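Local atomic coordinates of aminotransferase (Neisseria meningitidis Z2491, PDB entry 3JTX), a protein that probably transfers amino groups between amino acids and keto acids, using pyridoxal phosphate held on a lysine as in class I and II aminotransferases. Residues A[326-331]-A[374-379]. Numbering follows the deposited sequence.
Sequences SFYIWL and RIALVA
R374 crosses the ring of Y328 at a slant, an example of an arginine packed by its chain and guanidinium against a tyrosine on one face of an antiparallel sheet. The extended start of the arginine chain puts R374 CD 3.4 Å from Y328 CD1, and the bend at chi3 (66°) then turns the guanidinium to within 17° of the ring plane. One guanidinium face receives Y328 CE1, 3.6 Å from R374 NE, while NH1 and NH2 reach N179 OD1 and the carbonyl of H36. NH2 also meets, in a salt bridge, a MES molecule, probably from the crystallisation liquor, whose sulfonate may mimic the substrate carboxylate bound by the corresponding arginine of fold-type I aminotransferases. Strand 372-376 is the middle one of the small C-terminal-domain sheet, between 328-332 and 354-355. On the opposite face, I375 pairs with I329, their backbones joined by two hydrogen bonds, I329 N to I375 O (2.8 Å) and I375 N to I329 O (2.9 Å). I375 CD1 extends to L331 CD2, whereas I329 CD1 meets L377 CD1, 4.0 Å away, and I329 packs against helix 294-314. Beyond the last bridge, L377 N still donates a hydrogen bond to F327 O, and V378 CG1 sits over the F327 ring, 3.8 Å from its centroid.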
# COMPACT_ATOMS: atom_id res chain seq x y z
N SER A 326 -24.21 9.12 6.97
CA SER A 326 -23.54 9.32 5.66
C SER A 326 -24.02 10.60 4.98
O SER A 326 -24.94 11.25 5.47
CB SER A 326 -23.70 8.13 4.71
OG SER A 326 -24.83 8.28 3.86
N PHE A 327 -23.35 10.94 3.88
CA PHE A 327 -23.73 12.09 3.05
C PHE A 327 -24.50 11.72 1.78
O PHE A 327 -24.60 12.53 0.85
CB PHE A 327 -22.53 13.05 2.78
CG PHE A 327 -21.30 12.41 2.17
CD1 PHE A 327 -21.34 11.72 0.97
CD2 PHE A 327 -20.05 12.60 2.77
CE1 PHE A 327 -20.19 11.20 0.40
CE2 PHE A 327 -18.90 12.07 2.21
CZ PHE A 327 -18.96 11.38 1.02
N TYR A 328 -25.11 10.53 1.77
CA TYR A 328 -25.92 10.10 0.63
C TYR A 328 -27.40 10.17 0.91
O TYR A 328 -27.84 9.96 2.06
CB TYR A 328 -25.58 8.66 0.24
CG TYR A 328 -24.14 8.48 -0.10
CD1 TYR A 328 -23.60 9.03 -1.28
CD2 TYR A 328 -23.30 7.78 0.73
CE1 TYR A 328 -22.25 8.87 -1.59
CE2 TYR A 328 -21.95 7.61 0.43
CZ TYR A 328 -21.43 8.15 -0.73
OH TYR A 328 -20.07 7.99 -0.98
N ILE A 329 -28.17 10.51 -0.13
CA ILE A 329 -29.59 10.27 -0.17
C ILE A 329 -29.80 9.13 -1.20
O ILE A 329 -29.38 9.24 -2.36
CB ILE A 329 -30.37 11.51 -0.62
CG1 ILE A 329 -30.19 12.66 0.39
CG2 ILE A 329 -31.85 11.19 -0.76
CD1 ILE A 329 -30.90 13.93 -0.02
N TRP A 330 -30.40 8.03 -0.76
CA TRP A 330 -30.74 6.90 -1.62
C TRP A 330 -32.19 7.11 -2.04
O TRP A 330 -33.12 6.67 -1.37
CB TRP A 330 -30.50 5.60 -0.82
CG TRP A 330 -30.64 4.24 -1.48
CD1 TRP A 330 -31.38 3.18 -1.00
CD2 TRP A 330 -29.96 3.76 -2.65
NE1 TRP A 330 -31.21 2.08 -1.80
CE2 TRP A 330 -30.36 2.41 -2.83
CE3 TRP A 330 -29.07 4.33 -3.56
CZ2 TRP A 330 -29.91 1.63 -3.90
CZ3 TRP A 330 -28.63 3.55 -4.64
CH2 TRP A 330 -29.03 2.22 -4.79
N LEU A 331 -32.37 7.82 -3.15
CA LEU A 331 -33.67 8.33 -3.54
C LEU A 331 -34.49 7.32 -4.35
O LEU A 331 -34.07 6.88 -5.43
CB LEU A 331 -33.50 9.64 -4.32
CG LEU A 331 -34.82 10.33 -4.69
CD1 LEU A 331 -35.52 10.85 -3.42
CD2 LEU A 331 -34.61 11.46 -5.71
N ARG A 374 -28.39 7.13 -6.26
CA ARG A 374 -27.58 7.70 -5.20
C ARG A 374 -27.27 9.17 -5.50
O ARG A 374 -26.79 9.52 -6.57
CB ARG A 374 -26.28 6.91 -5.00
CG ARG A 374 -25.60 7.26 -3.69
CD ARG A 374 -24.24 6.67 -3.60
NE ARG A 374 -23.31 7.23 -4.56
CZ ARG A 374 -22.07 6.78 -4.75
NH1 ARG A 374 -21.60 5.78 -4.02
NH2 ARG A 374 -21.28 7.36 -5.64
N ILE A 375 -27.57 10.03 -4.53
CA ILE A 375 -27.24 11.46 -4.56
C ILE A 375 -26.30 11.74 -3.40
O ILE A 375 -26.63 11.41 -2.26
CB ILE A 375 -28.53 12.32 -4.39
CG1 ILE A 375 -29.49 12.10 -5.55
CG2 ILE A 375 -28.21 13.79 -4.30
CD1 ILE A 375 -30.94 12.59 -5.28
N ALA A 376 -25.13 12.33 -3.68
CA ALA A 376 -24.16 12.72 -2.66
C ALA A 376 -24.27 14.21 -2.43
O ALA A 376 -24.20 14.98 -3.38
CB ALA A 376 -22.72 12.35 -3.11
N LEU A 377 -24.44 14.63 -1.18
CA LEU A 377 -24.52 16.05 -0.83
C LEU A 377 -23.13 16.57 -0.43
O LEU A 377 -22.90 16.98 0.72
CB LEU A 377 -25.55 16.27 0.28
CG LEU A 377 -27.01 15.89 -0.05
CD1 LEU A 377 -27.96 16.35 1.06
CD2 LEU A 377 -27.48 16.44 -1.39
N VAL A 378 -22.22 16.58 -1.39
CA VAL A 378 -20.83 17.00 -1.15
C VAL A 378 -20.53 18.42 -1.65
O VAL A 378 -19.66 19.09 -1.10
CB VAL A 378 -19.82 15.98 -1.72
CG1 VAL A 378 -19.95 14.64 -0.97
CG2 VAL A 378 -20.00 15.76 -3.22
N ALA A 379 -21.25 18.86 -2.68
CA ALA A 379 -21.19 20.24 -3.15
C ALA A 379 -21.73 21.18 -2.06
O ALA A 379 -22.31 20.72 -1.07
CB ALA A 379 -21.98 20.38 -4.43